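Local coordinates for thioredoxin domain-containing protein (Silicibacter pomeroyi, PDB 3EYT) that is of unknown function but carries a thioredoxin-like fold of the AhpC/TSA family, consistent with an oxidoreductase or antioxidant role, at residues V65-H75 against F94-A105; L123-H134 against E146-P156. One frame throughout, in Å; residues are numbered along the deposited sequence.

Contact 1: residues V65-H75 against F94-A105; sequences VLGLHTVFEHH and FPVGVDQPGDGA. With EDO (1,2-ethanediol), chain I.
The carbonyl oxygen of His69 is gripped twice, by the backbone N of Asp99 at 3.0 Å and by a water that donates to it. The same water accepts from Val71 N and donates to Asp99 O, so it bridges the two strands just where they end. Further back the parallel ladder runs through Gly67 N to Pro95 O (2.7 Å), Gly97 N to Gly67 O and His69 N to Gly97 O. Gly67 is close against its neighbour: a CB there would fall tight against Val96 CG2 and Phe94 CE1. With chi1 at 57° the Phe94 side chain turns its ring to Val65, whose CG1 sits over the middle of one face, 4.2 Å from the ring centroid, in a CH-pi contact.

Beyond the strands, His75 NE2 donates to Ala105 O at 2.9 Å, with the oxygen lying in the ring plane and the N-H pointing almost straight at it (168°). A leucine here would probably leave Ala105 O without this donor and remove the one side-chain hydrogen bond between the segments. Thr70 CG2 touches Asp99 OD2 at 3.5 Å, but both carboxylate oxygens accept from helix 108-112, at Thr109 N and Met110 N. His69 NE2 likewise bonds outward, to Met38 N. An ethanediol, probably from the crystallisation liquor, takes bonds from Asp103 N and Gly104 N. The strands are thus zipped by main-chain bonds, while polar side chains tie their C-terminal ends to neighbouring loops and the helix.

Contact 2: residues L123-H134 against E146-P156; sequences LIDKAGDLRAHH and EIATLLGEAAP
Lys126 reaches across from the turn to the end of the helix, and each atom of its chain finds a neighbour. CB lies 4.1 Å from Pro156 CD, CG passes Leu150 O, and CD and CE run alongside the backbone, with CE 3.3 Å from Glu153 O. Torsions chi2 to chi4, all near 180°, stretch it straight and carry NZ to the last helical turn and the loop after it; there it donates to Glu153 O at 2.7 Å, nearly in line with the C=O, and to Leu151 O at 3.1 Å, from above that carbonyl's plane. A water joins Lys126 N, Leu150 O and Glu153 OE1.

Arg131 comes in from the strand, folded back by chi2 -74° and chi3 -67° so that its guanidinium meets the Glu153 carboxylate end-on, NH2 to OE2 at 2.9 Å and NH1 to OE1, with the two planes 29° apart. NH1 also bonds Asp125 OD2 on its anti lone pair, so one nitrogen stands between two carboxylates and probably offsets their mutual repulsion. Leu150 CD2 packs over one face of the guanidinium, while its CD1 rests against Leu123 CD1 at 3.8 Å. At the far end, His134 NE2 donates to the syn lone pair of Glu146 OE1 at 2.8 Å, ring and carboxylate nearly coplanar.

Arg131 and Ala132 both face Leu123, a classic beta bulge. The type I turn Asp125 to Gly128 joins strands 120-124 and 129-135 into a beta-hairpin, and helix 140-151 packs against it through Leu150 and Ile147, the closing beta-beta-alpha element of the thioredoxin fold.

Contacts 1 and 2 follow one another along the chain and reach the same mixed sheet from opposite sides of the chain's centre. Their own centres are 23 Å apart and their nearest atoms about 7 Å, so they do not touch. Strand 30-36 lies between strands 63-69 and 120-124, and couples them: Leu66 and Leu68 of contact 1 bond to it along the backbone, as does Ile124 of contact 2. In contact 1 the Phe72 side chain lies near, without touching, the possible thioredoxin-type CxxC, Cys40 and Cys43. Contact 1 also faces other subunits, whereas no other chain of the assembly touches contact 2.

Contact 1: residues V65-H75 against F94-A105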
loop_
_atom_site.group_PDB
_atom_site.type_symbol
_atom_site.label_atom_id
_atom_site.label_comp_id
_atom_site.label_asym_id
_atom_site.label_seq_id
_atom_site.Cartn_x
_atom_site.Cartn_y
_atom_site.Cartn_z
ATOM N N VAL C 65 -15.410 11.564 -19.514
ATOM C CA VAL C 65 -15.716 10.661 -18.423
ATOM C C VAL C 65 -14.407 10.366 -17.692
ATOM O O VAL C 65 -13.429 9.936 -18.303
ATOM C CB VAL C 65 -16.350 9.321 -18.916
ATOM C CG1 VAL C 65 -16.584 8.338 -17.728
ATOM C CG2 VAL C 65 -17.655 9.563 -19.641
ATOM N N LEU C 66 -14.409 10.616 -16.391
ATOM C CA LEU C 66 -13.219 10.491 -15.531
ATOM C C LEU C 66 -13.572 9.579 -14.380
ATOM O O LEU C 66 -14.683 9.664 -13.868
ATOM C CB LEU C 66 -12.855 11.835 -14.893
ATOM C CG LEU C 66 -12.653 13.019 -15.831
ATOM C CD1 LEU C 66 -12.160 14.208 -15.063
ATOM C CD2 LEU C 66 -11.692 12.622 -16.994
ATOM N N GLY C 67 -12.623 8.750 -13.953
ATOM C CA GLY C 67 -12.770 7.995 -12.697
ATOM C C GLY C 67 -12.014 8.745 -11.600
ATOM O O GLY C 67 -10.966 9.332 -11.854
ATOM N N LEU C 68 -12.522 8.711 -10.381
ATOM C CA LEU C 68 -11.796 9.282 -9.260
ATOM C C LEU C 68 -11.729 8.217 -8.154
ATOM O O LEU C 68 -12.759 7.827 -7.592
ATOM C CB LEU C 68 -12.495 10.560 -8.782
ATOM C CG LEU C 68 -11.864 11.228 -7.566
ATOM C CD1 LEU C 68 -10.530 11.852 -7.975
ATOM C CD2 LEU C 68 -12.787 12.291 -6.932
ATOM N N HIS C 69 -10.526 7.697 -7.894
ATOM C CA HIS C 69 -10.374 6.646 -6.855
ATOM C C HIS C 69 -10.235 7.324 -5.482
ATOM O O HIS C 69 -9.186 7.924 -5.148
ATOM C CB HIS C 69 -9.179 5.727 -7.162
ATOM C CG HIS C 69 -9.224 4.415 -6.421
ATOM N ND1 HIS C 69 -8.117 3.863 -5.818
ATOM C CD2 HIS C 69 -10.243 3.557 -6.191
ATOM C CE1 HIS C 69 -8.451 2.718 -5.247
ATOM N NE2 HIS C 69 -9.736 2.509 -5.468
ATOM N N THR C 70 -11.325 7.274 -4.724
ATOM C CA THR C 70 -11.444 8.043 -3.462
ATOM C C THR C 70 -11.397 7.013 -2.333
ATOM O O THR C 70 -12.436 6.521 -1.863
ATOM C CB THR C 70 -12.760 8.818 -3.446
ATOM O OG1 THR C 70 -13.860 7.906 -3.700
ATOM C CG2 THR C 70 -12.786 9.915 -4.519
ATOM N N VAL C 71 -10.194 6.636 -1.907
ATOM C CA VAL C 71 -10.093 5.579 -0.928
ATOM C C VAL C 71 -10.219 6.243 0.457
ATOM O O VAL C 71 -9.356 7.046 0.835
ATOM C CB VAL C 71 -8.717 4.849 -1.053
ATOM C CG1 VAL C 71 -8.587 3.758 0.031
ATOM C CG2 VAL C 71 -8.556 4.246 -2.449
ATOM N N PHE C 72 -11.254 5.896 1.212
ATOM C CA PHE C 72 -11.466 6.527 2.508
ATOM C C PHE C 72 -11.431 5.491 3.621
ATOM O O PHE C 72 -11.681 5.806 4.773
ATOM C CB PHE C 72 -12.760 7.358 2.513
ATOM C CG PHE C 72 -14.011 6.542 2.308
ATOM C CD1 PHE C 72 -14.644 5.927 3.402
ATOM C CD2 PHE C 72 -14.548 6.386 1.043
ATOM C CE1 PHE C 72 -15.831 5.195 3.222
ATOM C CE2 PHE C 72 -15.719 5.639 0.837
ATOM C CZ PHE C 72 -16.358 5.038 1.922
ATOM N N GLU C 73 -11.089 4.248 3.263
ATOM C CA GLU C 73 -10.961 3.165 4.249
ATOM C C GLU C 73 -10.078 2.059 3.681
ATOM O O GLU C 73 -9.929 1.995 2.461
ATOM C CB GLU C 73 -12.330 2.602 4.563
ATOM C CG GLU C 73 -13.062 2.131 3.314
ATOM C CD GLU C 73 -14.473 1.701 3.612
ATOM O OE1 GLU C 73 -14.889 1.785 4.802
ATOM O OE2 GLU C 73 -15.170 1.281 2.661
ATOM N N HIS C 74 -9.506 1.206 4.545
ATOM C CA HIS C 74 -8.649 0.116 4.076
ATOM C C HIS C 74 -7.589 0.657 3.110
ATOM O O HIS C 74 -7.317 0.029 2.079
ATOM C CB HIS C 74 -9.470 -0.931 3.308
ATOM C CG HIS C 74 -10.675 -1.453 4.044
ATOM N ND1 HIS C 74 -10.585 -2.150 5.234
ATOM C CD2 HIS C 74 -11.992 -1.435 3.722
ATOM C CE1 HIS C 74 -11.795 -2.513 5.623
ATOM N NE2 HIS C 74 -12.665 -2.098 4.722
ATOM N N HIS C 75 -6.993 1.810 3.430
ATOM C CA HIS C 75 -6.096 2.494 2.487
ATOM C C HIS C 75 -4.973 1.577 1.947
ATOM O O HIS C 75 -4.598 1.636 0.761
ATOM C CB HIS C 75 -5.510 3.758 3.144
ATOM C CG HIS C 75 -6.561 4.720 3.636
ATOM N ND1 HIS C 75 -7.317 4.485 4.774
ATOM C CD2 HIS C 75 -6.963 5.921 3.159
ATOM C CE1 HIS C 75 -8.160 5.491 4.959
ATOM N NE2 HIS C 75 -7.975 6.371 3.989
ATOM N N PHE C 94 -10.804 4.631 -19.515
ATOM C CA PHE C 94 -10.881 6.103 -19.352
ATOM C C PHE C 94 -9.971 6.613 -18.205
ATOM O O PHE C 94 -9.529 5.816 -17.371
ATOM C CB PHE C 94 -12.325 6.582 -19.213
ATOM C CG PHE C 94 -13.070 5.954 -18.081
ATOM C CD1 PHE C 94 -12.793 6.312 -16.761
ATOM C CD2 PHE C 94 -14.062 5.001 -18.338
ATOM C CE1 PHE C 94 -13.495 5.697 -15.698
ATOM C CE2 PHE C 94 -14.770 4.404 -17.313
ATOM C CZ PHE C 94 -14.489 4.752 -15.977
ATOM N N PRO C 95 -9.666 7.925 -18.187
ATOM C CA PRO C 95 -8.692 8.418 -17.219
ATOM C C PRO C 95 -9.197 8.217 -15.803
ATOM O O PRO C 95 -10.384 8.417 -15.496
ATOM C CB PRO C 95 -8.575 9.907 -17.548
ATOM C CG PRO C 95 -8.968 9.988 -19.029
ATOM C CD PRO C 95 -10.080 8.986 -19.143
ATOM N N VAL C 96 -8.300 7.761 -14.959
ATOM C CA VAL C 96 -8.645 7.561 -13.552
ATOM C C VAL C 96 -7.622 8.259 -12.672
ATOM O O VAL C 96 -6.417 7.996 -12.782
ATOM C CB VAL C 96 -8.724 6.076 -13.203
ATOM C CG1 VAL C 96 -9.068 5.846 -11.715
ATOM C CG2 VAL C 96 -9.725 5.362 -14.137
ATOM N N GLY C 97 -8.115 9.118 -11.778
ATOM C CA GLY C 97 -7.215 9.917 -10.907
ATOM C C GLY C 97 -7.259 9.372 -9.493
ATOM O O GLY C 97 -8.339 9.081 -8.996
ATOM N N VAL C 98 -6.099 9.219 -8.843
ATOM C CA VAL C 98 -6.079 8.834 -7.432
ATOM C C VAL C 98 -6.203 10.120 -6.594
ATOM O O VAL C 98 -5.365 11.048 -6.703
ATOM C CB VAL C 98 -4.776 8.097 -7.038
ATOM C CG1 VAL C 98 -4.740 7.796 -5.498
ATOM C CG2 VAL C 98 -4.620 6.792 -7.850
ATOM N N ASP C 99 -7.241 10.162 -5.773
ATOM C CA ASP C 99 -7.532 11.346 -4.965
ATOM C C ASP C 99 -6.400 11.495 -3.931
ATOM O O ASP C 99 -5.946 10.520 -3.346
ATOM C CB ASP C 99 -8.854 11.150 -4.268
ATOM C CG ASP C 99 -9.467 12.458 -3.758
ATOM O OD1 ASP C 99 -8.801 13.547 -3.735
ATOM O OD2 ASP C 99 -10.629 12.377 -3.339
ATOM N N GLN C 100 -5.947 12.719 -3.710
ATOM C CA GLN C 100 -4.860 12.955 -2.736
ATOM C C GLN C 100 -5.279 12.599 -1.298
ATOM O O GLN C 100 -6.415 12.862 -0.897
ATOM C CB GLN C 100 -4.422 14.422 -2.778
ATOM C CG GLN C 100 -3.772 14.879 -4.091
ATOM C CD GLN C 100 -3.327 16.346 -4.018
ATOM O OE1 GLN C 100 -3.442 17.023 -2.970
ATOM N NE2 GLN C 100 -2.827 16.852 -5.138
ATOM N N PRO C 101 -4.333 12.096 -0.493
ATOM C CA PRO C 101 -4.647 11.776 0.902
ATOM C C PRO C 101 -5.037 13.031 1.705
ATOM O O PRO C 101 -4.477 14.117 1.492
ATOM C CB PRO C 101 -3.341 11.185 1.435
ATOM C CG PRO C 101 -2.247 11.722 0.472
ATOM C CD PRO C 101 -2.912 11.832 -0.845
ATOM N N GLY C 102 -6.016 12.878 2.591
ATOM C CA GLY C 102 -6.541 14.004 3.346
ATOM C C GLY C 102 -5.831 14.113 4.682
ATOM O O GLY C 102 -4.896 13.333 4.972
ATOM N N ASP C 103 -6.294 15.073 5.478
ATOM C CA ASP C 103 -5.848 15.266 6.839
ATOM C C ASP C 103 -6.230 14.062 7.660
ATOM O O ASP C 103 -5.455 13.626 8.526
ATOM C CB ASP C 103 -6.477 16.542 7.405
ATOM C CG ASP C 103 -5.920 17.797 6.739
ATOM O OD1 ASP C 103 -4.686 17.842 6.561
ATOM O OD2 ASP C 103 -6.696 18.720 6.376
ATOM N N GLY C 104 -7.423 13.527 7.388
ATOM C CA GLY C 104 -7.906 12.304 8.039
ATOM C C GLY C 104 -8.060 11.191 6.981
ATOM O O GLY C 104 -7.351 11.192 5.967
ATOM N N ALA C 105 -9.004 10.279 7.230
ATOM C CA ALA C 105 -9.318 9.134 6.392
ATOM C C ALA C 105 -9.764 9.516 4.968
ATOM O O ALA C 105 -9.280 8.927 3.997
ATOM C CB ALA C 105 -10.405 8.297 7.072
HETATM C C1 EDO I . -10.277 15.227 5.247
HETATM O O1 EDO I . -9.676 13.940 5.499
HETATM C C2 EDO I . -9.679 15.871 3.986
HETATM O O2 EDO I . -8.509 16.623 4.349
HETATM O O HOH W 1 -7.761 7.969 -2.730
#

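Contact 2: residues L123-H134 against E146-P156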
loop_
_atom_site.group_PDB
_atom_site.type_symbol
_atom_site.label_atom_id
_atom_site.label_comp_id
_atom_site.label_asym_id
_atom_site.label_seq_id
_atom_site.Cartn_x
_atom_site.Cartn_y
_atom_site.Cartn_z
ATOM N N LEU C 123 -21.780 15.459 -12.027
ATOM C CA LEU C 123 -21.942 16.056 -13.346
ATOM C C LEU C 123 -21.621 17.528 -13.295
ATOM O O LEU C 123 -22.257 18.287 -12.540
ATOM C CB LEU C 123 -23.387 15.954 -13.860
ATOM C CG LEU C 123 -23.979 14.739 -14.557
ATOM C CD1 LEU C 123 -25.189 15.256 -15.367
ATOM C CD2 LEU C 123 -22.987 14.010 -15.457
ATOM N N ILE C 124 -20.663 17.917 -14.128
ATOM C CA ILE C 124 -20.179 19.278 -14.231
ATOM C C ILE C 124 -20.523 19.838 -15.612
ATOM O O ILE C 124 -20.243 19.216 -16.644
ATOM C CB ILE C 124 -18.658 19.344 -13.970
ATOM C CG1 ILE C 124 -18.356 18.926 -12.512
ATOM C CG2 ILE C 124 -18.083 20.751 -14.247
ATOM C CD1 ILE C 124 -16.892 18.606 -12.296
ATOM N N ASP C 125 -21.129 21.017 -15.622
ATOM C CA ASP C 125 -21.587 21.612 -16.875
ATOM C C ASP C 125 -20.428 22.204 -17.680
ATOM O O ASP C 125 -19.310 22.247 -17.202
ATOM C CB ASP C 125 -22.736 22.603 -16.633
ATOM C CG ASP C 125 -22.309 23.881 -15.909
ATOM O OD1 ASP C 125 -21.098 24.217 -15.835
ATOM O OD2 ASP C 125 -23.228 24.590 -15.426
ATOM N N LYS C 126 -20.705 22.661 -18.903
ATOM C CA LYS C 126 -19.683 23.266 -19.791
ATOM C C LYS C 126 -18.973 24.479 -19.180
ATOM O O LYS C 126 -17.880 24.854 -19.607
ATOM C CB LYS C 126 -20.335 23.716 -21.098
ATOM C CG LYS C 126 -20.979 22.630 -21.864
ATOM C CD LYS C 126 -21.385 23.160 -23.227
ATOM C CE LYS C 126 -22.272 22.158 -23.870
ATOM N NZ LYS C 126 -22.768 22.634 -25.177
ATOM N N ALA C 127 -19.607 25.107 -18.198
ATOM C CA ALA C 127 -19.026 26.286 -17.550
ATOM C C ALA C 127 -18.190 25.955 -16.308
ATOM O O ALA C 127 -17.665 26.862 -15.680
ATOM C CB ALA C 127 -20.122 27.309 -17.221
ATOM N N GLY C 128 -18.085 24.669 -15.950
ATOM C CA GLY C 128 -17.299 24.244 -14.792
ATOM C C GLY C 128 -18.077 24.177 -13.491
ATOM O O GLY C 128 -17.497 23.967 -12.414
ATOM N N ASP C 129 -19.392 24.338 -13.559
ATOM C CA ASP C 129 -20.214 24.242 -12.350
ATOM C C ASP C 129 -20.748 22.844 -12.107
ATOM O O ASP C 129 -21.170 22.149 -13.044
ATOM C CB ASP C 129 -21.401 25.219 -12.413
ATOM C CG ASP C 129 -20.961 26.685 -12.347
ATOM O OD1 ASP C 129 -19.925 27.007 -11.700
ATOM O OD2 ASP C 129 -21.664 27.511 -12.957
ATOM N N LEU C 130 -20.754 22.445 -10.836
ATOM C CA LEU C 130 -21.397 21.206 -10.426
ATOM C C LEU C 130 -22.919 21.319 -10.557
ATOM O O LEU C 130 -23.527 22.263 -10.040
ATOM C CB LEU C 130 -21.012 20.853 -8.991
ATOM C CG LEU C 130 -21.576 19.533 -8.465
ATOM C CD1 LEU C 130 -20.968 18.337 -9.191
ATOM C CD2 LEU C 130 -21.294 19.428 -6.983
ATOM N N ARG C 131 -23.536 20.345 -11.221
ATOM C CA ARG C 131 -24.953 20.410 -11.530
ATOM C C ARG C 131 -25.727 19.185 -11.054
ATOM O O ARG C 131 -26.941 19.243 -10.916
ATOM C CB ARG C 131 -25.151 20.599 -13.038
ATOM C CG ARG C 131 -24.556 21.887 -13.563
ATOM C CD ARG C 131 -25.412 23.102 -13.159
ATOM N NE ARG C 131 -26.714 23.050 -13.834
ATOM C CZ ARG C 131 -26.925 23.465 -15.080
ATOM N NH1 ARG C 131 -25.935 23.973 -15.796
ATOM N NH2 ARG C 131 -28.131 23.385 -15.616
ATOM N N ALA C 132 -25.042 18.061 -10.849
ATOM C CA ALA C 132 -25.693 16.923 -10.213
ATOM C C ALA C 132 -24.666 16.156 -9.419
ATOM O O ALA C 132 -23.485 16.167 -9.747
ATOM C CB ALA C 132 -26.379 15.997 -11.234
ATOM N N HIS C 133 -25.140 15.469 -8.389
ATOM C CA HIS C 133 -24.265 14.746 -7.478
ATOM C C HIS C 133 -25.102 13.587 -6.937
ATOM O O HIS C 133 -25.944 13.773 -6.057
ATOM C CB HIS C 133 -23.786 15.694 -6.381
ATOM C CG HIS C 133 -22.863 15.059 -5.381
ATOM N ND1 HIS C 133 -22.238 15.787 -4.400
ATOM C CD2 HIS C 133 -22.467 13.775 -5.203
ATOM C CE1 HIS C 133 -21.490 14.989 -3.656
ATOM N NE2 HIS C 133 -21.614 13.758 -4.117
ATOM N N HIS C 134 -24.881 12.399 -7.495
ATOM C CA HIS C 134 -25.674 11.206 -7.174
ATOM C C HIS C 134 -24.868 10.243 -6.353
ATOM O O HIS C 134 -23.742 9.936 -6.706
ATOM C CB HIS C 134 -26.103 10.482 -8.439
ATOM C CG HIS C 134 -26.933 11.323 -9.356
ATOM N ND1 HIS C 134 -28.208 11.737 -9.041
ATOM C CD2 HIS C 134 -26.670 11.828 -10.586
ATOM C CE1 HIS C 134 -28.696 12.460 -10.035
ATOM N NE2 HIS C 134 -27.788 12.518 -10.992
ATOM N N GLU C 146 -30.212 14.336 -17.872
ATOM C CA GLU C 146 -29.384 15.412 -17.295
ATOM C C GLU C 146 -28.205 15.761 -18.188
ATOM O O GLU C 146 -27.913 16.964 -18.383
ATOM C CB GLU C 146 -28.868 15.078 -15.888
ATOM C CG GLU C 146 -29.938 14.731 -14.856
ATOM C CD GLU C 146 -29.331 14.220 -13.534
ATOM O OE1 GLU C 146 -28.263 13.539 -13.539
ATOM O OE2 GLU C 146 -29.940 14.500 -12.486
ATOM N N ILE C 147 -27.550 14.741 -18.756
ATOM C CA ILE C 147 -26.415 14.976 -19.673
ATOM C C ILE C 147 -26.855 15.749 -20.935
ATOM O O ILE C 147 -26.183 16.709 -21.371
ATOM C CB ILE C 147 -25.687 13.650 -20.019
ATOM C CG1 ILE C 147 -24.924 13.109 -18.799
ATOM C CG2 ILE C 147 -24.702 13.816 -21.172
ATOM C CD1 ILE C 147 -24.514 11.620 -18.963
ATOM N N ALA C 148 -27.995 15.365 -21.496
ATOM C CA ALA C 148 -28.552 16.098 -22.650
ATOM C C ALA C 148 -28.863 17.552 -22.329
ATOM O O ALA C 148 -28.605 18.426 -23.133
ATOM C CB ALA C 148 -29.804 15.406 -23.173
ATOM N N THR C 149 -29.423 17.809 -21.160
ATOM C CA THR C 149 -29.749 19.173 -20.753
ATOM C C THR C 149 -28.489 20.044 -20.730
ATOM O O THR C 149 -28.485 21.179 -21.244
ATOM C CB THR C 149 -30.446 19.186 -19.370
ATOM O OG1 THR C 149 -31.648 18.408 -19.453
ATOM C CG2 THR C 149 -30.773 20.642 -18.905
ATOM N N LEU C 150 -27.432 19.491 -20.152
ATOM C CA LEU C 150 -26.131 20.156 -20.056
ATOM C C LEU C 150 -25.482 20.332 -21.432
ATOM O O LEU C 150 -24.904 21.402 -21.736
ATOM C CB LEU C 150 -25.211 19.383 -19.096
ATOM C CG LEU C 150 -25.667 19.304 -17.634
ATOM C CD1 LEU C 150 -24.574 18.703 -16.739
ATOM C CD2 LEU C 150 -26.028 20.704 -17.148
ATOM N N LEU C 151 -25.586 19.300 -22.271
ATOM C CA LEU C 151 -25.117 19.392 -23.657
ATOM C C LEU C 151 -25.923 20.410 -24.466
ATOM O O LEU C 151 -25.394 21.014 -25.404
ATOM C CB LEU C 151 -25.165 18.033 -24.361
ATOM C CG LEU C 151 -24.140 16.993 -23.914
ATOM C CD1 LEU C 151 -24.378 15.708 -24.685
ATOM C CD2 LEU C 151 -22.713 17.514 -24.136
ATOM N N GLY C 152 -27.182 20.613 -24.084
ATOM C CA GLY C 152 -28.064 21.586 -24.752
ATOM C C GLY C 152 -27.709 23.046 -24.498
ATOM O O GLY C 152 -28.139 23.933 -25.241
ATOM N N GLU C 153 -26.927 23.292 -23.450
ATOM C CA GLU C 153 -26.547 24.642 -23.039
ATOM C C GLU C 153 -25.433 25.217 -23.917
ATOM O O GLU C 153 -24.593 24.482 -24.443
ATOM C CB GLU C 153 -26.133 24.653 -21.564
ATOM C CG GLU C 153 -27.281 24.338 -20.623
ATOM C CD GLU C 153 -26.930 24.395 -19.132
ATOM O OE1 GLU C 153 -25.731 24.334 -18.735
ATOM O OE2 GLU C 153 -27.892 24.499 -18.337
ATOM N N ALA C 154 -25.436 26.539 -24.057
ATOM C CA ALA C 154 -24.491 27.252 -24.909
ATOM C C ALA C 154 -23.107 27.149 -24.314
ATOM O O ALA C 154 -22.955 27.139 -23.083
ATOM C CB ALA C 154 -24.887 28.705 -25.042
ATOM N N ALA C 155 -22.107 27.059 -25.192
ATOM C CA ALA C 155 -20.699 27.029 -24.806
ATOM C C ALA C 155 -20.338 28.319 -24.056
ATOM O O ALA C 155 -20.982 29.344 -24.262
ATOM C CB ALA C 155 -19.829 26.877 -26.044
ATOM N N PRO C 156 -19.332 28.266 -23.163
ATOM C CA PRO C 156 -18.855 29.491 -22.505
ATOM C C PRO C 156 -17.775 30.195 -23.339
ATOM O O PRO C 156 -17.378 29.673 -24.387
ATOM C CB PRO C 156 -18.244 28.962 -21.206
ATOM C CG PRO C 156 -17.697 27.617 -21.603
ATOM C CD PRO C 156 -18.620 27.067 -22.676
HETATM O O HOH W 2 -23.530 22.732 -19.956
#